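Local coordinates for protein 6-phosphogluconate dehydrogenase (Decarboxylating) (PDB 4E21) that probably oxidises and decarboxylates 6-phosphogluconate in the pentose phosphate pathway, with NADP as the likely cofactor, at residues Val137-Thr141 against Pro202-His207; Gly115-Tyr119 against Glu305-Thr309; Val94-Leu98 against Ile123-Asp127. All blocks are in the same frame, centred on the assembly; numbering follows the deposited sequence.

Contact 1 (Val137-Thr141 against Pro202-His207); sequences VDVGT and PSGAGH
Strand residues Val139 and Gly140 run beside the first turn of the helix that starts at Ala205, close enough that the CA atoms of Gly140 and His207 are 4.9 Å apart. Ahead of that helix the chain makes a type II beta turn from Pro202 to Ala205, with Gly204 at the N-cap position; its positive phi (97°) suits a residue without CB. Glycines on both sides let the backbones come this near: a CB on Gly206 would collide with Asp138 O, and one on Gly140 would press on Gly206 O.

Asp138 accepts from amides at the helix start. With CG lodged between its own backbone N and carbonyl carbon (chi1 54°), the carboxylate is aimed at the amides of the first turn. Gly204 N gives OD1 an almost straight 2.7 Å hydrogen bond, arriving from above the carboxylate plane, while His207 N reaches the anti lone pair of OD2 at 3.1 Å. Water 1 donates to Asp138 OD1 and accepts from Ser203 OG, tying in the turn. A buried carboxylate at a helix N-terminus probably keeps its negative charge with help from the helix dipole. This is where the mixed sheet of the NAD binding domain, through strand 135-142, meets helix 205-232, the long helix of the C-terminal region.

The His207 ring lies against the same aspartate: Asp138 CB sits over one face in a CH-pi contact, 3.8 Å from the ring centroid. At the ring edge NE2 makes a weak, bent hydrogen bond of 3.1 Å to Val139 O. Its other nitrogen, ND1, is hydrogen-bonded to Asp122 of helix 119-130, which probably does most to set the ring's rotation.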
ATOM      1  N   VAL B 137     -36.643  -6.020   4.488  1.00 25.75           N
ATOM      2  CA  VAL B 137     -35.966  -5.145   3.529  1.00 24.24           C
ATOM      3  C   VAL B 137     -34.753  -4.419   4.131  1.00 25.01           C
ATOM      4  O   VAL B 137     -34.863  -3.784   5.186  1.00 24.81           O
ATOM      5  CB  VAL B 137     -36.959  -4.122   2.949  1.00 25.49           C
ATOM      6  CG1 VAL B 137     -36.288  -3.246   1.907  1.00 23.79           C
ATOM      7  CG2 VAL B 137     -38.139  -4.846   2.333  1.00 26.38           C
ATOM      8  N   ASP B 138     -33.592  -4.533   3.473  1.00 25.07           N
ATOM      9  CA  ASP B 138     -32.388  -3.832   3.931  1.00 24.71           C
ATOM     10  C   ASP B 138     -32.164  -2.542   3.153  1.00 24.14           C
ATOM     11  O   ASP B 138     -32.232  -2.512   1.923  1.00 24.83           O
ATOM     12  CB  ASP B 138     -31.129  -4.728   3.931  1.00 24.43           C
ATOM     13  CG  ASP B 138     -30.861  -5.397   2.577  1.00 25.35           C
ATOM     14  OD1 ASP B 138     -31.568  -6.361   2.211  1.00 26.21           O
ATOM     15  OD2 ASP B 138     -29.916  -4.979   1.885  1.00 25.95           O
ATOM     16  N   VAL B 139     -31.946  -1.461   3.881  1.00 22.33           N
ATOM     17  CA  VAL B 139     -31.665  -0.187   3.248  1.00 23.63           C
ATOM     18  C   VAL B 139     -30.363   0.380   3.788  1.00 25.57           C
ATOM     19  O   VAL B 139     -30.229   0.618   4.985  1.00 26.96           O
ATOM     20  CB  VAL B 139     -32.826   0.840   3.417  1.00 23.98           C
ATOM     21  CG1 VAL B 139     -32.426   2.208   2.865  1.00 25.26           C
ATOM     22  CG2 VAL B 139     -34.077   0.353   2.711  1.00 23.03           C
ATOM     23  N   GLY B 140     -29.385   0.539   2.907  1.00 24.82           N
ATOM     24  CA  GLY B 140     -28.194   1.285   3.240  1.00 22.87           C
ATOM     25  C   GLY B 140     -28.494   2.728   2.905  1.00 25.82           C
ATOM     26  O   GLY B 140     -28.865   3.049   1.772  1.00 25.44           O
ATOM     27  N   THR B 141     -28.367   3.607   3.889  1.00 26.54           N
ATOM     28  CA  THR B 141     -28.673   5.000   3.643  1.00 27.62           C
ATOM     29  C   THR B 141     -27.401   5.831   3.760  1.00 31.06           C
ATOM     30  O   THR B 141     -26.553   5.603   4.629  1.00 33.26           O
ATOM     31  CB  THR B 141     -29.835   5.526   4.543  1.00 32.33           C
ATOM     32  OG1 THR B 141     -29.330   6.400   5.550  1.00 35.94           O
ATOM     33  CG2 THR B 141     -30.588   4.374   5.190  1.00 28.18           C
ATOM     34  N   PRO B 202     -31.468  -8.840  -4.269  1.00 25.19           N
ATOM     35  CA  PRO B 202     -32.252  -9.523  -3.238  1.00 25.98           C
ATOM     36  C   PRO B 202     -31.687  -9.213  -1.854  1.00 26.82           C
ATOM     37  O   PRO B 202     -30.778  -8.410  -1.708  1.00 25.40           O
ATOM     38  CB  PRO B 202     -32.038 -11.001  -3.568  1.00 26.23           C
ATOM     39  CG  PRO B 202     -30.640 -11.020  -4.181  1.00 25.72           C
ATOM     40  CD  PRO B 202     -30.654  -9.779  -5.060  1.00 25.77           C
ATOM     41  N   SER B 203     -32.195  -9.885  -0.837  1.00 27.27           N
ATOM     42  CA  SER B 203     -31.826  -9.555   0.528  1.00 26.79           C
ATOM     43  C   SER B 203     -30.292  -9.390   0.743  1.00 25.99           C
ATOM     44  O   SER B 203     -29.486 -10.228   0.305  1.00 24.18           O
ATOM     45  CB  SER B 203     -32.455 -10.595   1.473  1.00 25.92           C
ATOM     46  OG  SER B 203     -32.109 -10.347   2.819  1.00 30.67           O
ATOM     47  N   GLY B 204     -29.906  -8.298   1.405  1.00 25.17           N
ATOM     48  CA  GLY B 204     -28.509  -8.014   1.711  1.00 23.10           C
ATOM     49  C   GLY B 204     -27.836  -7.072   0.718  1.00 24.89           C
ATOM     50  O   GLY B 204     -26.800  -6.474   1.016  1.00 25.12           O
ATOM     51  N   ALA B 205     -28.425  -6.932  -0.468  1.00 24.59           N
ATOM     52  CA  ALA B 205     -27.777  -6.234  -1.572  1.00 23.79           C
ATOM     53  C   ALA B 205     -27.634  -4.734  -1.298  1.00 25.29           C
ATOM     54  O   ALA B 205     -26.634  -4.113  -1.713  1.00 20.95           O
ATOM     55  CB  ALA B 205     -28.514  -6.474  -2.879  1.00 21.06           C
ATOM     56  N   GLY B 206     -28.630  -4.157  -0.619  1.00 21.90           N
ATOM     57  CA  GLY B 206     -28.598  -2.752  -0.254  1.00 21.51           C
ATOM     58  C   GLY B 206     -27.442  -2.471   0.704  1.00 23.91           C
ATOM     59  O   GLY B 206     -26.678  -1.530   0.504  1.00 19.31           O
ATOM     60  N   HIS B 207     -27.322  -3.291   1.753  1.00 23.15           N
ATOM     61  CA  HIS B 207     -26.241  -3.127   2.720  1.00 23.35           C
ATOM     62  C   HIS B 207     -24.900  -3.516   2.110  1.00 22.40           C
ATOM     63  O   HIS B 207     -23.882  -2.967   2.489  1.00 20.77           O
ATOM     64  CB  HIS B 207     -26.488  -3.925   4.003  1.00 23.82           C
ATOM     65  CG  HIS B 207     -27.487  -3.292   4.922  1.00 25.81           C
ATOM     66  ND1 HIS B 207     -28.170  -4.001   5.885  1.00 25.98           N
ATOM     67  CD2 HIS B 207     -27.918  -2.012   5.023  1.00 25.75           C
ATOM     68  CE1 HIS B 207     -28.978  -3.189   6.541  1.00 26.47           C
ATOM     69  NE2 HIS B 207     -28.849  -1.977   6.036  1.00 28.08           N
TER
HETATM   70  O   HOH W   1     -33.125  -8.098   3.300  1.00 25.55           O

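Contact 2 (Gly115-Tyr119 against Glu305-Thr309); sequences GNSHY and EGRWT
Glu305, the first residue of this helical segment, reaches Asn116 through a chain bent at chi2. Its OE2 lies 2.8 Å from Asn116 OD1 and also close to Asn116 CB, the amide and carboxylate planes being 77° apart. As modelled, two acceptors face each other, so this is no hydrogen bond; Asn116 OD1 has a weak one from Lys210.

One indole face of Trp308 looks at Glu305 N, while the opposite face receives His118, whose ring comes edge-on at 87°. With CG anti to the backbone N (chi1 -175°), the imidazole brings CD2 to 3.5 Å from Trp308 CD2. His118 CB stands over the six-membered ring in a CH-pi contact, 3.9 Å from its centroid. At the indole's far edge, CH2 meets Asn116 O in the ring plane at 3.4 Å. Water 2 links His118 NE2 to Trp308 O. Thr309 N and OG1 both bond Glu305 O, from opposite faces of its plane.

The contact bridges the NAD binding domain, through its loop between strand 110-113 and helix 119-130, and helix 305-316 of the C-terminal domain, with Met211 of helix 205-232 touching Trp308 and Thr309.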
ATOM      1  N   GLY B 115     -30.240   0.694   9.205  1.00 30.69           N
ATOM      2  CA  GLY B 115     -29.007   0.999   9.908  1.00 29.86           C
ATOM      3  C   GLY B 115     -27.799   0.355   9.255  1.00 31.53           C
ATOM      4  O   GLY B 115     -27.859  -0.100   8.111  1.00 29.64           O
ATOM      5  N   ASN B 116     -26.702   0.306  10.004  1.00 33.19           N
ATOM      6  CA  ASN B 116     -25.445  -0.258   9.535  1.00 33.47           C
ATOM      7  C   ASN B 116     -25.269  -1.721   9.917  1.00 32.47           C
ATOM      8  O   ASN B 116     -24.397  -2.067  10.700  1.00 33.60           O
ATOM      9  CB  ASN B 116     -24.297   0.571  10.094  1.00 36.94           C
ATOM     10  CG  ASN B 116     -24.370   2.013   9.650  1.00 41.70           C
ATOM     11  OD1 ASN B 116     -24.344   2.298   8.451  1.00 44.11           O
ATOM     12  ND2 ASN B 116     -24.474   2.936  10.609  1.00 44.53           N
ATOM     13  N   SER B 117     -26.120  -2.578   9.371  1.00 32.46           N
ATOM     14  CA  SER B 117     -26.004  -4.005   9.593  1.00 30.69           C
ATOM     15  C   SER B 117     -25.103  -4.585   8.517  1.00 27.63           C
ATOM     16  O   SER B 117     -25.024  -4.038   7.417  1.00 27.40           O
ATOM     17  CB  SER B 117     -27.391  -4.658   9.528  1.00 29.31           C
ATOM     18  OG  SER B 117     -28.090  -4.470  10.748  1.00 33.86           O
ATOM     19  N   HIS B 118     -24.420  -5.680   8.836  1.00 25.80           N
ATOM     20  CA  HIS B 118     -23.649  -6.395   7.840  1.00 25.72           C
ATOM     21  C   HIS B 118     -24.580  -7.266   6.982  1.00 26.59           C
ATOM     22  O   HIS B 118     -25.439  -7.974   7.503  1.00 27.35           O
ATOM     23  CB  HIS B 118     -22.565  -7.245   8.496  1.00 26.63           C
ATOM     24  CG  HIS B 118     -21.661  -7.912   7.506  1.00 28.16           C
ATOM     25  ND1 HIS B 118     -21.892  -9.182   7.022  1.00 28.34           N
ATOM     26  CD2 HIS B 118     -20.554  -7.460   6.867  1.00 28.78           C
ATOM     27  CE1 HIS B 118     -20.946  -9.498   6.155  1.00 30.08           C
ATOM     28  NE2 HIS B 118     -20.126  -8.468   6.035  1.00 27.87           N
ATOM     29  N   TYR B 119     -24.410  -7.222   5.669  1.00 25.88           N
ATOM     30  CA  TYR B 119     -25.350  -7.891   4.774  1.00 25.72           C
ATOM     31  C   TYR B 119     -25.549  -9.383   5.045  1.00 25.53           C
ATOM     32  O   TYR B 119     -26.630  -9.902   4.807  1.00 26.33           O
ATOM     33  CB  TYR B 119     -24.976  -7.667   3.306  1.00 24.86           C
ATOM     34  CG  TYR B 119     -23.881  -8.580   2.819  1.00 25.86           C
ATOM     35  CD1 TYR B 119     -24.182  -9.729   2.095  1.00 26.58           C
ATOM     36  CD2 TYR B 119     -22.537  -8.297   3.083  1.00 26.36           C
ATOM     37  CE1 TYR B 119     -23.177 -10.572   1.640  1.00 28.23           C
ATOM     38  CE2 TYR B 119     -21.522  -9.137   2.644  1.00 26.08           C
ATOM     39  CZ  TYR B 119     -21.846 -10.271   1.914  1.00 27.93           C
ATOM     40  OH  TYR B 119     -20.844 -11.119   1.468  1.00 28.99           O
ATOM     41  N   GLU B 305     -17.969  -0.637   8.209  1.00 25.86           N
ATOM     42  CA  GLU B 305     -18.180  -0.850   6.779  1.00 24.46           C
ATOM     43  C   GLU B 305     -16.871  -0.860   5.997  1.00 24.30           C
ATOM     44  O   GLU B 305     -16.735  -1.601   5.040  1.00 23.78           O
ATOM     45  CB  GLU B 305     -19.128   0.191   6.213  1.00 26.14           C
ATOM     46  CG  GLU B 305     -20.605  -0.168   6.408  1.00 30.64           C
ATOM     47  CD  GLU B 305     -21.241   0.508   7.615  1.00 38.84           C
ATOM     48  OE1 GLU B 305     -20.529   1.273   8.340  1.00 33.28           O
ATOM     49  OE2 GLU B 305     -22.465   0.262   7.822  1.00 40.31           O
ATOM     50  N   GLY B 306     -15.907  -0.047   6.414  1.00 23.86           N
ATOM     51  CA  GLY B 306     -14.586  -0.076   5.812  1.00 23.00           C
ATOM     52  C   GLY B 306     -13.925  -1.431   5.995  1.00 23.45           C
ATOM     53  O   GLY B 306     -13.361  -1.983   5.043  1.00 24.20           O
ATOM     54  N   ARG B 307     -13.973  -1.979   7.208  1.00 20.88           N
ATOM     55  CA  ARG B 307     -13.419  -3.311   7.410  1.00 22.17           C
ATOM     56  C   ARG B 307     -14.155  -4.364   6.587  1.00 21.93           C
ATOM     57  O   ARG B 307     -13.519  -5.229   5.980  1.00 21.97           O
ATOM     58  CB  ARG B 307     -13.418  -3.711   8.883  1.00 19.58           C
ATOM     59  CG  ARG B 307     -12.809  -2.680   9.760  1.00 22.03           C
ATOM     60  CD  ARG B 307     -12.636  -3.171  11.167  1.00 22.46           C
ATOM     61  NE  ARG B 307     -12.341  -2.067  12.080  1.00 23.24           N
ATOM     62  CZ  ARG B 307     -11.720  -2.221  13.245  1.00 23.92           C
ATOM     63  NH1 ARG B 307     -11.322  -3.431  13.622  1.00 20.87           N
ATOM     64  NH2 ARG B 307     -11.508  -1.173  14.034  1.00 22.68           N
ATOM     65  N   TRP B 308     -15.485  -4.315   6.593  1.00 21.61           N
ATOM     66  CA  TRP B 308     -16.279  -5.314   5.889  1.00 23.15           C
ATOM     67  C   TRP B 308     -15.963  -5.286   4.404  1.00 20.25           C
ATOM     68  O   TRP B 308     -15.975  -6.308   3.746  1.00 20.44           O
ATOM     69  CB  TRP B 308     -17.784  -5.104   6.111  1.00 23.26           C
ATOM     70  CG  TRP B 308     -18.155  -4.995   7.560  1.00 25.51           C
ATOM     71  CD1 TRP B 308     -17.422  -5.433   8.629  1.00 24.50           C
ATOM     72  CD2 TRP B 308     -19.364  -4.440   8.103  1.00 26.27           C
ATOM     73  NE1 TRP B 308     -18.081  -5.161   9.801  1.00 24.23           N
ATOM     74  CE2 TRP B 308     -19.278  -4.554   9.510  1.00 28.45           C
ATOM     75  CE3 TRP B 308     -20.504  -3.855   7.538  1.00 26.57           C
ATOM     76  CZ2 TRP B 308     -20.300  -4.104  10.365  1.00 28.79           C
ATOM     77  CZ3 TRP B 308     -21.523  -3.402   8.389  1.00 27.87           C
ATOM     78  CH2 TRP B 308     -21.411  -3.529   9.785  1.00 28.47           C
ATOM     79  N   THR B 309     -15.689  -4.103   3.882  1.00 20.92           N
ATOM     80  CA  THR B 309     -15.376  -3.942   2.462  1.00 22.27           C
ATOM     81  C   THR B 309     -14.097  -4.679   2.101  1.00 20.34           C
ATOM     82  O   THR B 309     -14.044  -5.388   1.093  1.00 21.14           O
ATOM     83  CB  THR B 309     -15.194  -2.447   2.059  1.00 22.21           C
ATOM     84  OG1 THR B 309     -16.413  -1.727   2.277  1.00 20.64           O
ATOM     85  CG2 THR B 309     -14.818  -2.338   0.601  1.00 19.47           C
TER
HETATM   86  O   HOH W   2     -17.845  -8.275   4.296  1.00 25.29           O

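Contact 3 (Val94-Leu98 against Ile123-Asp127); sequences VDSML and IRRAD
Asp95 holds two arginines of the neighbouring helix at once, and its carboxylate is the centre of the tight part of this contact. Arg125 grips it side-on: NE donates to OD1 at 2.7 Å and NH2 to OD2 at 3.0 Å, both oxygens lying near the guanidinium plane but being met from above the carboxylate plane. Arg124 and Asp95 reach toward each other from their two helices and meet end-on, NH2 bonding the syn lone pair of OD2 at 2.7 Å and NH1 reaching OD1. Each oxygen thus accepts two N-H groups, and at OD1 Arg124 NH1 and Arg125 NE approach from opposite faces.

Arg125 runs extended from CG to NE, and its buried guanidinium is packed as well as paired. Val94 CG1 sits over the centre of one face, 3.5 Å from Arg125 CZ, and Leu98 CD1 touches the aliphatic part at CD (3.9 Å). Arg125 NH1 makes a weak hydrogen bond to Ser117 OG, while Tyr136 of strand 135-142 packs against Val94, Leu98 and Arg125.

Arg124 forms the looser side. Its chain bends at chi3 (59°) to swing the guanidinium back to Asp95, and it is partly exposed, with little of its surface buried by residues 94-98; Asp121 is a weak, distant second partner. An alanine in place of Asp95 is likely to leave both guanidinium groups without their shared counter-charge, the buried one of Arg125 losing most, and Arg124 less restrained.

The axes of segments 94-98 and 123-127 approach to 12.0 Å with N-to-C directions 2° apart, so long side chains bridge the gap. Helices 94-101 and 119-130, alternating with parallel strands 84-87, 110-113 and 135-142, show the parallel beta-alpha-beta layout of a Rossmann-type nucleotide-binding domain.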
ATOM      1  N   VAL B  94     -30.454  -4.987  16.801  1.00 32.60           N
ATOM      2  CA  VAL B  94     -31.406  -5.394  15.779  1.00 31.84           C
ATOM      3  C   VAL B  94     -32.060  -6.740  16.058  1.00 32.50           C
ATOM      4  O   VAL B  94     -33.272  -6.835  16.097  1.00 32.37           O
ATOM      5  CB  VAL B  94     -30.786  -5.406  14.374  1.00 30.82           C
ATOM      6  CG1 VAL B  94     -31.783  -5.929  13.363  1.00 28.93           C
ATOM      7  CG2 VAL B  94     -30.372  -3.996  13.979  1.00 32.38           C
ATOM      8  N   ASP B  95     -31.259  -7.775  16.245  1.00 33.11           N
ATOM      9  CA  ASP B  95     -31.805  -9.115  16.394  1.00 32.59           C
ATOM     10  C   ASP B  95     -32.776  -9.179  17.577  1.00 36.95           C
ATOM     11  O   ASP B  95     -33.807  -9.849  17.508  1.00 38.19           O
ATOM     12  CB  ASP B  95     -30.689 -10.161  16.523  1.00 30.95           C
ATOM     13  CG  ASP B  95     -30.164 -10.659  15.158  1.00 35.15           C
ATOM     14  OD1 ASP B  95     -30.973 -10.872  14.233  1.00 33.71           O
ATOM     15  OD2 ASP B  95     -28.932 -10.858  15.006  1.00 33.75           O
ATOM     16  N   SER B  96     -32.465  -8.459  18.648  1.00 35.88           N
ATOM     17  CA  SER B  96     -33.295  -8.517  19.838  1.00 37.86           C
ATOM     18  C   SER B  96     -34.520  -7.624  19.672  1.00 37.13           C
ATOM     19  O   SER B  96     -35.516  -7.773  20.376  1.00 36.94           O
ATOM     20  CB  SER B  96     -32.503  -8.108  21.078  1.00 38.13           C
ATOM     21  OG  SER B  96     -32.505  -6.696  21.198  1.00 37.40           O
HETATM   22  N   MSE B  97     -34.446  -6.679  18.750  1.00 35.64           N
HETATM   23  CA  MSE B  97     -35.619  -5.889  18.438  1.00 34.98           C
HETATM   24  C   MSE B  97     -36.581  -6.772  17.637  1.00 37.28           C
HETATM   25  O   MSE B  97     -37.798  -6.667  17.783  1.00 37.16           O
HETATM   26  CB  MSE B  97     -35.235  -4.634  17.664  1.00 35.35           C
HETATM   27  CG  MSE B  97     -36.356  -3.644  17.501  1.00 35.24           C
HETATM   28 SE   MSE B  97     -37.250  -3.137  19.164  0.48 44.20          SE
HETATM   29  CE  MSE B  97     -35.854  -2.005  19.942  1.00 42.26           C
ATOM     30  N   LEU B  98     -36.027  -7.670  16.821  1.00 35.20           N
ATOM     31  CA  LEU B  98     -36.840  -8.553  15.999  1.00 33.85           C
ATOM     32  C   LEU B  98     -37.480  -9.663  16.844  1.00 35.34           C
ATOM     33  O   LEU B  98     -38.634 -10.022  16.631  1.00 33.32           O
ATOM     34  CB  LEU B  98     -36.014  -9.147  14.856  1.00 31.58           C
ATOM     35  CG  LEU B  98     -35.526  -8.165  13.784  1.00 33.30           C
ATOM     36  CD1 LEU B  98     -34.745  -8.898  12.699  1.00 28.33           C
ATOM     37  CD2 LEU B  98     -36.691  -7.391  13.188  1.00 28.20           C
ATOM     38  N   ILE B 123     -29.283 -11.435   5.203  1.00 26.58           N
ATOM     39  CA  ILE B 123     -29.620 -12.697   4.574  1.00 28.86           C
ATOM     40  C   ILE B 123     -30.271 -13.675   5.570  1.00 31.34           C
ATOM     41  O   ILE B 123     -31.304 -14.284   5.268  1.00 30.46           O
ATOM     42  CB  ILE B 123     -28.416 -13.344   3.898  1.00 29.16           C
ATOM     43  CG1 ILE B 123     -27.981 -12.505   2.687  1.00 27.81           C
ATOM     44  CG2 ILE B 123     -28.769 -14.753   3.444  1.00 26.69           C
ATOM     45  CD1 ILE B 123     -26.662 -12.948   2.102  1.00 25.71           C
ATOM     46  N   ARG B 124     -29.681 -13.808   6.756  1.00 30.36           N
ATOM     47  CA  ARG B 124     -30.227 -14.702   7.767  1.00 29.85           C
ATOM     48  C   ARG B 124     -31.568 -14.168   8.268  1.00 32.24           C
ATOM     49  O   ARG B 124     -32.574 -14.889   8.301  1.00 31.45           O
ATOM     50  CB  ARG B 124     -29.261 -14.873   8.933  1.00 29.09           C
ATOM     51  CG  ARG B 124     -29.965 -15.344  10.190  1.00 34.13           C
ATOM     52  CD  ARG B 124     -29.041 -15.507  11.366  1.00 35.78           C
ATOM     53  NE  ARG B 124     -28.345 -14.274  11.720  1.00 33.64           N
ATOM     54  CZ  ARG B 124     -28.797 -13.383  12.591  1.00 32.75           C
ATOM     55  NH1 ARG B 124     -29.960 -13.552  13.200  1.00 35.62           N
ATOM     56  NH2 ARG B 124     -28.077 -12.314  12.855  1.00 34.78           N
ATOM     57  N   ARG B 125     -31.573 -12.899   8.660  1.00 30.99           N
ATOM     58  CA  ARG B 125     -32.778 -12.268   9.174  1.00 29.84           C
ATOM     59  C   ARG B 125     -33.932 -12.343   8.177  1.00 30.69           C
ATOM     60  O   ARG B 125     -35.071 -12.562   8.572  1.00 28.89           O
ATOM     61  CB  ARG B 125     -32.497 -10.813   9.554  1.00 27.47           C
ATOM     62  CG  ARG B 125     -31.726 -10.681  10.844  1.00 29.90           C
ATOM     63  CD  ARG B 125     -31.222  -9.273  11.045  1.00 28.12           C
ATOM     64  NE  ARG B 125     -30.316  -9.203  12.185  1.00 30.18           N
ATOM     65  CZ  ARG B 125     -29.357  -8.288  12.353  1.00 30.58           C
ATOM     66  NH1 ARG B 125     -29.145  -7.334  11.450  1.00 29.79           N
ATOM     67  NH2 ARG B 125     -28.605  -8.330  13.444  1.00 30.61           N
ATOM     68  N   ALA B 126     -33.646 -12.148   6.888  1.00 30.12           N
ATOM     69  CA  ALA B 126     -34.720 -12.123   5.901  1.00 30.32           C
ATOM     70  C   ALA B 126     -35.392 -13.482   5.860  1.00 30.96           C
ATOM     71  O   ALA B 126     -36.600 -13.567   5.677  1.00 30.01           O
ATOM     72  CB  ALA B 126     -34.211 -11.731   4.517  1.00 25.33           C
ATOM     73  N   ASP B 127     -34.593 -14.531   6.036  1.00 31.53           N
ATOM     74  CA  ASP B 127     -35.074 -15.908   6.011  1.00 33.52           C
ATOM     75  C   ASP B 127     -35.946 -16.241   7.202  1.00 34.34           C
ATOM     76  O   ASP B 127     -36.978 -16.904   7.079  1.00 34.04           O
ATOM     77  CB  ASP B 127     -33.904 -16.870   5.999  1.00 36.45           C
ATOM     78  CG  ASP B 127     -33.495 -17.236   4.615  1.00 45.82           C
ATOM     79  OD1 ASP B 127     -34.408 -17.327   3.759  1.00 51.76           O
ATOM     80  OD2 ASP B 127     -32.277 -17.429   4.379  1.00 47.55           O
TER

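Segment 115-119 of contact 2 is touched by both other contacts. His207 of contact 1 packs its NE2 3.0 Å from Gly115 O, the centres of these contacts being about 11 Å apart. Contact 3, centred about 15 Å from contact 2, reaches the same segment where Val94 CG2 lies 4.0 Å from Ser117 OG. Contacts 1 and 3, about 13 Å apart between centres, touch where Ser203 OG meets Ala126 CB at 3.0 Å. Contacts 1 and 2 both join the NAD binding domain to C-terminal helices, 205-232 and 305-316, and a bound methylpentanediol, probably from the crystallisation liquor, about 5 Å from the Glu305 side chain may mark a pocket there.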